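Local coordinates for aldehyde dehydrogenase (Anabaena variabilis, PDB 4H7N), which probably oxidises aldehydes to the corresponding carboxylic acids with NAD+ as electron acceptor, at residues T78-I83 with W136-T141; S123-P128 with R455-L460; A239-S244 with A395-S400; N198-V203 with R225-Y230. All blocks are in the same frame, centred on the assembly; numbering follows the deposited sequence.

Contact 1: T78-I83 with W136-T141; sequences TGRLSI and WNFPLT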
# COMPACT_ATOMS: atom_id res chain seq x y z
N THR A 78 25.71 -14.84 -14.25
CA THR A 78 25.79 -15.32 -12.86
C THR A 78 26.97 -16.17 -12.55
O THR A 78 27.33 -16.35 -11.39
CB THR A 78 24.55 -16.12 -12.45
OG1 THR A 78 24.40 -17.32 -13.25
CG2 THR A 78 23.26 -15.26 -12.58
N GLY A 79 27.60 -16.72 -13.58
CA GLY A 79 28.73 -17.60 -13.38
C GLY A 79 28.43 -19.02 -12.92
O GLY A 79 29.34 -19.75 -12.51
N ARG A 80 27.16 -19.41 -12.91
CA ARG A 80 26.79 -20.72 -12.44
C ARG A 80 25.71 -21.34 -13.30
O ARG A 80 24.93 -20.63 -13.94
CB ARG A 80 26.38 -20.71 -10.93
CG ARG A 80 25.53 -19.55 -10.41
CD ARG A 80 24.13 -19.50 -10.98
NE ARG A 80 23.32 -18.51 -10.25
CZ ARG A 80 22.15 -18.01 -10.64
NH1 ARG A 80 21.52 -17.16 -9.83
NH2 ARG A 80 21.58 -18.35 -11.80
N LEU A 81 25.67 -22.67 -13.28
CA LEU A 81 24.72 -23.44 -14.08
C LEU A 81 23.51 -23.99 -13.31
O LEU A 81 22.39 -23.73 -13.71
CB LEU A 81 25.44 -24.60 -14.80
CG LEU A 81 24.60 -25.46 -15.74
CD1 LEU A 81 23.82 -24.64 -16.76
CD2 LEU A 81 25.49 -26.49 -16.46
N SER A 82 23.70 -24.79 -12.26
CA SER A 82 22.56 -25.52 -11.72
C SER A 82 21.51 -24.57 -11.16
O SER A 82 20.30 -24.76 -11.39
CB SER A 82 23.00 -26.60 -10.74
OG SER A 82 23.69 -26.01 -9.66
N ILE A 83 21.92 -23.48 -10.51
CA ILE A 83 20.94 -22.47 -10.06
C ILE A 83 20.38 -21.70 -11.26
O ILE A 83 19.24 -21.24 -11.22
CB ILE A 83 21.52 -21.51 -8.98
CG1 ILE A 83 22.00 -22.26 -7.72
CG2 ILE A 83 20.53 -20.46 -8.57
CD1 ILE A 83 21.25 -23.53 -7.36
N TRP A 136 20.76 -7.91 -9.24
CA TRP A 136 21.64 -8.79 -10.02
C TRP A 136 21.76 -10.24 -9.52
O TRP A 136 22.35 -11.06 -10.22
CB TRP A 136 23.05 -8.16 -10.11
CG TRP A 136 23.59 -7.70 -8.82
CD1 TRP A 136 23.59 -6.44 -8.34
CD2 TRP A 136 24.18 -8.52 -7.81
NE1 TRP A 136 24.15 -6.41 -7.10
CE2 TRP A 136 24.51 -7.69 -6.75
CE3 TRP A 136 24.45 -9.90 -7.71
CZ2 TRP A 136 25.13 -8.16 -5.59
CZ3 TRP A 136 25.07 -10.37 -6.55
CH2 TRP A 136 25.41 -9.50 -5.51
N ASN A 137 21.24 -10.58 -8.34
CA ASN A 137 21.53 -11.89 -7.74
C ASN A 137 20.73 -13.11 -8.26
O ASN A 137 21.29 -14.22 -8.39
CB ASN A 137 21.49 -11.81 -6.24
CG ASN A 137 20.12 -11.44 -5.75
OD1 ASN A 137 19.58 -10.40 -6.12
ND2 ASN A 137 19.53 -12.30 -4.96
N PHE A 138 19.49 -12.86 -8.65
CA PHE A 138 18.67 -13.80 -9.40
C PHE A 138 18.06 -12.95 -10.50
O PHE A 138 16.92 -12.49 -10.42
CB PHE A 138 17.57 -14.45 -8.55
CG PHE A 138 18.07 -15.35 -7.44
CD1 PHE A 138 18.44 -16.65 -7.69
CD2 PHE A 138 18.02 -14.92 -6.10
CE1 PHE A 138 18.85 -17.48 -6.67
CE2 PHE A 138 18.41 -15.77 -5.07
CZ PHE A 138 18.84 -17.05 -5.38
N PRO A 139 18.84 -12.67 -11.50
CA PRO A 139 18.45 -11.63 -12.43
C PRO A 139 17.14 -11.94 -13.15
O PRO A 139 16.32 -11.03 -13.31
CB PRO A 139 19.59 -11.56 -13.43
CG PRO A 139 20.56 -12.55 -13.02
CD PRO A 139 20.09 -13.34 -11.85
N LEU A 140 16.94 -13.19 -13.55
CA LEU A 140 15.74 -13.55 -14.28
C LEU A 140 14.55 -13.56 -13.37
O LEU A 140 13.57 -12.81 -13.59
CB LEU A 140 15.89 -14.90 -14.99
CG LEU A 140 14.63 -15.40 -15.65
CD1 LEU A 140 14.25 -14.51 -16.82
CD2 LEU A 140 14.77 -16.86 -16.10
N THR A 141 14.61 -14.31 -12.29
CA THR A 141 13.38 -14.48 -11.50
C THR A 141 12.97 -13.16 -10.85
O THR A 141 11.77 -12.86 -10.78
CB THR A 141 13.46 -15.59 -10.45
OG1 THR A 141 14.68 -15.46 -9.77
CG2 THR A 141 13.48 -17.00 -11.11

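Contact 2: S123-P128 with R455-L460; sequences SLVPYP and RKQAFL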
# COMPACT_ATOMS: atom_id res chain seq x y z
N SER A 123 -15.51 -3.37 -10.11
CA SER A 123 -14.55 -3.74 -11.18
C SER A 123 -13.15 -3.31 -10.80
O SER A 123 -12.95 -2.70 -9.75
CB SER A 123 -14.93 -3.16 -12.55
OG SER A 123 -14.75 -1.77 -12.55
N LEU A 124 -12.19 -3.69 -11.63
CA LEU A 124 -10.79 -3.50 -11.34
C LEU A 124 -10.08 -2.85 -12.55
O LEU A 124 -10.22 -3.31 -13.65
CB LEU A 124 -10.19 -4.85 -11.04
CG LEU A 124 -10.85 -5.48 -9.81
CD1 LEU A 124 -11.13 -6.95 -10.08
CD2 LEU A 124 -10.02 -5.27 -8.57
N VAL A 125 -9.32 -1.78 -12.31
CA VAL A 125 -8.70 -1.00 -13.37
C VAL A 125 -7.17 -1.02 -13.14
O VAL A 125 -6.69 -0.49 -12.12
CB VAL A 125 -9.20 0.47 -13.29
CG1 VAL A 125 -8.67 1.30 -14.44
CG2 VAL A 125 -10.72 0.50 -13.31
N PRO A 126 -6.41 -1.59 -14.07
CA PRO A 126 -4.95 -1.63 -13.83
C PRO A 126 -4.28 -0.27 -13.82
O PRO A 126 -4.70 0.62 -14.53
CB PRO A 126 -4.42 -2.43 -15.02
CG PRO A 126 -5.45 -2.29 -16.11
CD PRO A 126 -6.77 -2.12 -15.40
N TYR A 127 -3.20 -0.12 -13.06
CA TYR A 127 -2.29 1.03 -13.25
C TYR A 127 -1.78 0.93 -14.68
O TYR A 127 -1.31 -0.14 -15.08
CB TYR A 127 -1.14 0.96 -12.28
CG TYR A 127 -1.55 1.24 -10.85
CD1 TYR A 127 -2.01 0.24 -10.04
CD2 TYR A 127 -1.50 2.52 -10.32
CE1 TYR A 127 -2.42 0.49 -8.73
CE2 TYR A 127 -1.91 2.79 -9.01
CZ TYR A 127 -2.37 1.76 -8.23
OH TYR A 127 -2.76 1.99 -6.97
N PRO A 128 -1.81 2.02 -15.45
CA PRO A 128 -1.39 1.82 -16.86
C PRO A 128 0.09 1.43 -17.06
O PRO A 128 0.39 0.62 -17.94
CB PRO A 128 -1.69 3.16 -17.49
CG PRO A 128 -2.84 3.71 -16.69
CD PRO A 128 -2.54 3.29 -15.27
N ARG A 455 -6.74 -0.91 -9.37
CA ARG A 455 -7.54 -0.06 -8.52
C ARG A 455 -8.95 -0.63 -8.57
O ARG A 455 -9.47 -0.94 -9.62
CB ARG A 455 -7.56 1.36 -9.01
CG ARG A 455 -6.27 2.10 -8.80
CD ARG A 455 -6.57 3.57 -9.07
NE ARG A 455 -5.43 4.48 -8.84
CZ ARG A 455 -4.53 4.83 -9.75
NH1 ARG A 455 -3.58 5.70 -9.42
NH2 ARG A 455 -4.57 4.30 -10.97
N LYS A 456 -9.55 -0.76 -7.40
CA LYS A 456 -10.92 -1.18 -7.26
C LYS A 456 -11.83 0.01 -7.49
O LYS A 456 -11.56 1.12 -7.03
CB LYS A 456 -11.14 -1.76 -5.86
CG LYS A 456 -10.44 -3.09 -5.63
CD LYS A 456 -10.50 -3.49 -4.16
CE LYS A 456 -9.28 -4.30 -3.70
NZ LYS A 456 -9.32 -4.40 -2.20
N GLN A 457 -12.89 -0.22 -8.25
CA GLN A 457 -13.93 0.77 -8.53
C GLN A 457 -15.25 0.22 -8.10
O GLN A 457 -15.58 -0.92 -8.44
CB GLN A 457 -14.05 0.98 -10.03
CG GLN A 457 -13.15 1.98 -10.62
CD GLN A 457 -13.55 2.33 -12.06
OE1 GLN A 457 -13.82 1.46 -12.88
NE2 GLN A 457 -13.53 3.60 -12.36
N ALA A 458 -16.01 0.99 -7.34
CA ALA A 458 -17.37 0.59 -6.96
C ALA A 458 -18.40 1.40 -7.78
O ALA A 458 -18.19 2.59 -8.06
CB ALA A 458 -17.58 0.81 -5.47
N PHE A 459 -19.45 0.73 -8.23
CA PHE A 459 -20.57 1.39 -8.88
C PHE A 459 -21.76 1.11 -8.00
O PHE A 459 -22.15 -0.05 -7.80
CB PHE A 459 -20.82 0.86 -10.30
CG PHE A 459 -19.61 0.94 -11.20
CD1 PHE A 459 -19.33 2.07 -11.92
CD2 PHE A 459 -18.72 -0.12 -11.27
CE1 PHE A 459 -18.20 2.15 -12.72
CE2 PHE A 459 -17.58 -0.05 -12.08
CZ PHE A 459 -17.33 1.09 -12.81
N LEU A 460 -22.31 2.17 -7.44
CA LEU A 460 -23.51 2.09 -6.64
C LEU A 460 -24.69 2.60 -7.45
O LEU A 460 -24.72 3.75 -7.86
CB LEU A 460 -23.36 2.91 -5.37
CG LEU A 460 -22.32 2.34 -4.41
CD1 LEU A 460 -21.85 3.36 -3.37
CD2 LEU A 460 -22.89 1.09 -3.73
O HOH W 1 -5.83 2.58 -12.06

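Contact 3: A239-S244 with A395-S400; sequences AIVLES and AVFAGS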
# COMPACT_ATOMS: atom_id res chain seq x y z
N ALA A 239 18.27 -18.19 11.89
CA ALA A 239 17.77 -19.54 12.20
C ALA A 239 18.05 -19.80 13.67
O ALA A 239 19.15 -19.51 14.16
CB ALA A 239 18.47 -20.59 11.31
N ILE A 240 17.04 -20.33 14.36
CA ILE A 240 17.10 -20.72 15.76
C ILE A 240 16.94 -22.24 15.76
O ILE A 240 15.96 -22.80 15.19
CB ILE A 240 15.95 -20.09 16.58
CG1 ILE A 240 16.09 -18.56 16.65
CG2 ILE A 240 15.98 -20.58 18.01
CD1 ILE A 240 14.89 -17.86 17.30
N VAL A 241 17.88 -22.89 16.42
CA VAL A 241 17.91 -24.37 16.58
C VAL A 241 17.76 -24.69 18.06
O VAL A 241 18.69 -24.46 18.86
CB VAL A 241 19.22 -24.97 16.04
CG1 VAL A 241 19.18 -26.49 16.14
CG2 VAL A 241 19.41 -24.58 14.58
N LEU A 242 16.57 -25.14 18.44
CA LEU A 242 16.30 -25.54 19.82
C LEU A 242 16.88 -26.90 20.12
O LEU A 242 17.19 -27.71 19.21
CB LEU A 242 14.78 -25.53 20.08
CG LEU A 242 14.08 -24.20 19.74
CD1 LEU A 242 12.58 -24.36 19.93
CD2 LEU A 242 14.62 -23.05 20.60
N GLU A 243 16.95 -27.15 21.43
CA GLU A 243 17.62 -28.32 21.98
C GLU A 243 17.04 -29.62 21.43
O GLU A 243 17.79 -30.56 21.21
CB GLU A 243 17.43 -28.26 23.50
CG GLU A 243 18.24 -29.23 24.29
CD GLU A 243 18.29 -28.79 25.75
OE1 GLU A 243 17.21 -28.63 26.38
OE2 GLU A 243 19.40 -28.56 26.26
N SER A 244 15.71 -29.68 21.25
CA SER A 244 14.99 -30.84 20.72
C SER A 244 15.09 -31.05 19.19
O SER A 244 14.50 -31.99 18.65
CB SER A 244 13.51 -30.73 21.08
OG SER A 244 12.89 -29.61 20.46
N ALA A 395 13.92 -18.85 10.46
CA ALA A 395 13.68 -20.29 10.58
C ALA A 395 13.79 -20.73 12.04
O ALA A 395 14.66 -20.22 12.77
CB ALA A 395 14.65 -21.06 9.73
N VAL A 396 12.95 -21.68 12.44
CA VAL A 396 13.05 -22.28 13.77
C VAL A 396 12.95 -23.77 13.64
O VAL A 396 12.04 -24.27 12.98
CB VAL A 396 11.87 -21.81 14.68
CG1 VAL A 396 12.03 -22.38 16.07
CG2 VAL A 396 11.82 -20.27 14.75
N PHE A 397 13.84 -24.48 14.33
CA PHE A 397 13.91 -25.92 14.34
C PHE A 397 13.71 -26.42 15.74
O PHE A 397 14.34 -25.95 16.71
CB PHE A 397 15.27 -26.43 13.86
CG PHE A 397 15.58 -26.12 12.44
CD1 PHE A 397 16.06 -24.87 12.10
CD2 PHE A 397 15.40 -27.07 11.44
CE1 PHE A 397 16.33 -24.56 10.79
CE2 PHE A 397 15.69 -26.78 10.13
CZ PHE A 397 16.17 -25.52 9.81
N ALA A 398 12.84 -27.40 15.85
CA ALA A 398 12.66 -28.10 17.09
C ALA A 398 12.18 -29.53 16.86
O ALA A 398 11.99 -30.00 15.72
CB ALA A 398 11.68 -27.33 17.98
N GLY A 399 11.96 -30.21 17.99
CA GLY A 399 11.53 -31.59 18.03
C GLY A 399 10.10 -31.75 17.62
O GLY A 399 9.68 -32.85 17.38
N SER A 400 9.33 -30.67 17.55
CA SER A 400 7.95 -30.76 17.13
C SER A 400 7.55 -29.45 16.52
O SER A 400 8.15 -28.44 16.84
CB SER A 400 7.04 -31.07 18.34
OG SER A 400 6.91 -29.89 19.15

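Contact 4: N198-V203 with R225-Y230; sequences NLINYV and RFIPAY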
# COMPACT_ATOMS: atom_id res chain seq x y z
N ASN A 198 15.51 7.84 -12.96
CA ASN A 198 14.74 8.49 -14.03
C ASN A 198 13.37 7.83 -14.33
O ASN A 198 12.37 8.51 -14.49
CB ASN A 198 15.54 8.57 -15.33
CG ASN A 198 16.68 9.58 -15.24
OD1 ASN A 198 16.66 10.51 -14.43
ND2 ASN A 198 17.71 9.39 -16.08
N LEU A 199 13.34 6.50 -14.40
CA LEU A 199 12.12 5.76 -14.64
C LEU A 199 11.04 6.03 -13.66
O LEU A 199 9.88 6.05 -14.04
CB LEU A 199 12.45 4.25 -14.60
CG LEU A 199 11.34 3.28 -14.93
CD1 LEU A 199 10.88 3.54 -16.36
CD2 LEU A 199 11.89 1.87 -14.74
N ILE A 200 11.39 6.23 -12.39
CA ILE A 200 10.38 6.52 -11.38
C ILE A 200 9.59 7.79 -11.72
O ILE A 200 8.38 7.90 -11.37
CB ILE A 200 11.02 6.62 -9.98
CG1 ILE A 200 11.58 5.26 -9.57
CG2 ILE A 200 10.06 7.17 -8.96
CD1 ILE A 200 12.54 5.31 -8.39
N ASN A 201 10.23 8.74 -12.41
CA ASN A 201 9.49 9.91 -12.90
C ASN A 201 8.43 9.68 -13.94
O ASN A 201 7.64 10.57 -14.12
CB ASN A 201 10.37 11.02 -13.37
CG ASN A 201 11.28 11.51 -12.29
OD1 ASN A 201 10.92 11.55 -11.12
ND2 ASN A 201 12.51 11.80 -12.67
N TYR A 202 8.38 8.51 -14.59
CA TYR A 202 7.49 8.30 -15.73
C TYR A 202 6.34 7.27 -15.53
O TYR A 202 5.44 7.19 -16.36
CB TYR A 202 8.30 7.89 -16.97
CG TYR A 202 9.39 8.89 -17.27
CD1 TYR A 202 9.08 10.24 -17.52
CD2 TYR A 202 10.72 8.54 -17.21
CE1 TYR A 202 10.09 11.19 -17.73
CE2 TYR A 202 11.73 9.46 -17.44
CZ TYR A 202 11.42 10.79 -17.68
OH TYR A 202 12.44 11.70 -17.90
N VAL A 203 6.39 6.52 -14.44
CA VAL A 203 5.49 5.41 -14.21
C VAL A 203 4.41 5.77 -13.19
O VAL A 203 4.47 6.82 -12.54
CB VAL A 203 6.28 4.16 -13.81
CG1 VAL A 203 7.29 3.79 -14.92
CG2 VAL A 203 6.99 4.28 -12.50
N ARG A 225 6.55 11.86 -6.05
CA ARG A 225 5.77 11.71 -7.26
C ARG A 225 4.30 11.35 -7.02
O ARG A 225 3.49 11.44 -7.91
CB ARG A 225 6.44 10.71 -8.14
CG ARG A 225 7.81 11.28 -8.56
CD ARG A 225 7.68 11.75 -9.99
NE ARG A 225 7.18 10.53 -10.60
CZ ARG A 225 6.08 10.36 -11.34
NH1 ARG A 225 5.36 11.38 -11.81
NH2 ARG A 225 5.81 9.11 -11.71
N PHE A 226 3.98 10.96 -5.79
CA PHE A 226 2.65 10.50 -5.38
C PHE A 226 2.20 9.26 -6.17
O PHE A 226 1.08 9.20 -6.69
CB PHE A 226 1.61 11.62 -5.43
CG PHE A 226 0.47 11.42 -4.47
CD1 PHE A 226 0.64 11.66 -3.14
CD2 PHE A 226 -0.76 10.95 -4.90
CE1 PHE A 226 -0.40 11.52 -2.25
CE2 PHE A 226 -1.78 10.75 -4.01
CZ PHE A 226 -1.59 11.04 -2.66
N ILE A 227 3.08 8.26 -6.19
CA ILE A 227 2.73 6.93 -6.70
C ILE A 227 3.01 5.81 -5.67
O ILE A 227 3.85 5.94 -4.79
CB ILE A 227 3.50 6.60 -8.00
CG1 ILE A 227 5.00 6.49 -7.74
CG2 ILE A 227 3.23 7.61 -9.11
CD1 ILE A 227 5.79 6.01 -8.91
N PRO A 228 2.30 4.69 -5.79
CA PRO A 228 2.56 3.55 -4.95
C PRO A 228 3.94 2.98 -5.20
O PRO A 228 4.42 2.94 -6.35
CB PRO A 228 1.54 2.52 -5.41
CG PRO A 228 0.52 3.28 -6.19
CD PRO A 228 1.26 4.43 -6.78
N ALA A 229 4.56 2.52 -4.13
CA ALA A 229 5.82 1.80 -4.20
C ALA A 229 5.73 0.46 -3.48
O ALA A 229 5.35 0.39 -2.30
CB ALA A 229 6.93 2.65 -3.59
N TYR A 230 6.14 -0.60 -4.18
CA TYR A 230 6.37 -1.89 -3.57
C TYR A 230 7.87 -2.07 -3.43
O TYR A 230 8.63 -2.01 -4.41
CB TYR A 230 5.74 -3.06 -4.33
CG TYR A 230 6.04 -4.39 -3.63
CD1 TYR A 230 5.22 -4.85 -2.60
CD2 TYR A 230 7.11 -5.17 -3.98
CE1 TYR A 230 5.51 -6.03 -1.91
CE2 TYR A 230 7.41 -6.33 -3.28
CZ TYR A 230 6.60 -6.75 -2.26
OH TYR A 230 6.85 -7.92 -1.56

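Contact 1: T78-I83 with W136-T141
N137 meets the turn 78-83 through its backbone: its carbonyl O lies 3.3 Å from R80 NH1, oblique to the guanidinium. N261 ties the two groups together, giving its ND2 to N137 O and taking a hydrogen bond from R80 NH1 on its OD1. The N137 side chain leaves the backbone away from 78-83, and its ND2 bonds to the carbonyl of Q264; it is about 10 Å from the side chain of the predicted active-site residue E232. This fits the Trp-Asn-Phe-Pro sequence of the family, whose asparagine lines the active site in relatives. F138 follows, its ring crossing R80 at about a right angle, with CD1 3.8 Å from R80 NH1 and the ring and guanidinium planes 43° apart. At the ring edge, I83 CG2 touches F138 CE1 at 3.9 Å. P139 closes the contact, its CD 3.8 Å from T78 CG2. The R80 guanidinium is itself sandwiched between methyls of its own turn, I83 CG2 on one face and T78 CG2 on the opposite face, each 3.5 Å from the plane. Its chain reaches this slot through a bend that places CD (chi2 66°). R80 NH2 forms a salt bridge with E87 of helix 82-106, whose other oxygen accepts from T141 N at the start of helix 139-144. Helix 67-78 packs on P139 and L140 through L74, and N261 and Q264 approach from the chain beyond helix 247-259.

Contact 2: S123-P128 with R455-L460
Strands 118-134 and 454-462 pair antiparallel at the arm-like extension of the sheet that, as in other aldehyde dehydrogenases, joins subunits; S123 faces Q457 and V125 faces R455 as hydrogen-bonded pairs. S123 N donates to Q457 O at 3.0 Å and Q457 N returns the bond to S123 O; V125 and R455 exchange the same two bonds, R455 N reaching V125 O at 2.8 Å. Between them L124 and K456 form a non-hydrogen-bonded pair. Their side chains run side by side on the face opposite S123, V125, R455 and Q457, L124 CD2 3.7 Å from K456 CG, while K456 NZ forms a salt bridge with E431 of the second subunit. The sheet continues across that interface, where A458-L460 pair in parallel with a strand of the second subunit. On the face of S123 and V125, V125 CG2 lies 3.3 Å from Q457 OE1, and Q457 NE2 bonds to the A413 carbonyl of the second subunit. S123 OG meets the F459 ring edge-on, in its plane, 3.3 Å from CE2. The R455 chain, extended from CG to NE (chi2 -168°, chi3 177°), carries its guanidinium out to Y127, whose CE2 lies 3.3 Å above the group's centre, the planes 39° apart. An alanine in place of R455 would probably leave a gap beside the Y127 ring and deprive F435 of the second subunit of its cation-pi partner.

Contact 3: A239-S244 with A395-S400
S244 holds OG between its backbone N and carbonyl carbon (chi1 64°), a setting that turns the hydroxyl to G399, whose N-H it accepts at 2.7 Å between G399 N and S244 OG. F397 has CG anti to its own carbonyl carbon (chi1 -65°), and its ring comes edge-on to I240 O, which lies in the ring plane 3.7 Å from CD1. The same CD1 touches V241 CG2 obliquely at 4.2 Å. The backbones run parallel, 8° apart: I240 N donates to A395 O, F397 N to I240 O at 2.8 Å, and L242 N to F397 O, so I240 bonds through both its N and its O. These are neighbouring strands 237-241 and 393-397 in the largely parallel sheet of the alpha/beta catalytic domain, with strand 269-275 along the other side of 237-241. Helix 247-259 covers the face carrying V241 and F397; helix 401-408 covers that of I240 and V396. Beyond the strands, L242 CD1 rests on A398 CB at 3.7 Å. S244 OG packs on the same methyl at 3.6 Å, and also hydrogen-bonds E403 OE1 in helix 401-408. An alanine in place of S244 would probably leave the G399 N-H and the E403 carboxylate without this shared partner, and so slacken the turn leading into that helix. S400 N-caps the helix, its OG bonded to E403 N.

Contact 4: N198-V203 with R225-Y230
R225 sets one face of its guanidinium against the backbone of N201, whose carbonyl O sits 3.1 Å above the centre of the group. In that position the O makes no hydrogen bond to either terminal nitrogen; the bonds go to I200 O instead. R225 grips it side-on, NE at 3.0 Å and NH2 at 2.9 Å from I200 O, so one carbonyl oxygen takes both donors. NH2 adds a weak third bond to V203 O. The arginine chain folds back to reach there, bent where CD is placed (chi2 -104°) and again at NE (chi3 -54°). N201 OD1 lies against the bend, 3.4 Å from R225 CD, with its amide nearly perpendicular to the guanidinium. The positive group thus stands at the C-terminal end of helix 193-200, where it would probably be favoured by the helix dipole. R225 NH1 binds a glycerol, probably from the crystallisation liquor. Beside the arginine, I227 CD1 packs on V203 CG2 at 4.2 Å, and I227 CG2 lies 3.7 Å from V203 O. F226 closes helix 212-225 with a Schellman motif, its ring meeting F437 of the second subunit. Strands 205-209 and 229-232 are parallel neighbours joined through helix 212-225, a beta-alpha-beta crossover. I200 packs on V218 and T221 of that helix and on V206 of strand 205-209, while V203 touches L129 of strand 118-134.

Contacts 1 and 3 are buried within the subunit, whereas contacts 2 and 4 are partly buried and both reach the second subunit. Contact 2 lies on the opposite side of the chain's centre from contact 1, with about 37 Å between contact centres, although strand 118-134 is followed in the chain by helix 139-144. Contacts 2 and 4 share a sheet and touch, Y127 OH lying 3.6 Å from P228 CG. Contacts 2 and 3 are both strand pairings, one antiparallel and edged with charges for the partner chain, the other parallel and largely apolar. In contacts 2 and 4 an arginine face is covered across the contact, by a ring and a carbonyl; in contact 1 methyls of its own segment take both faces.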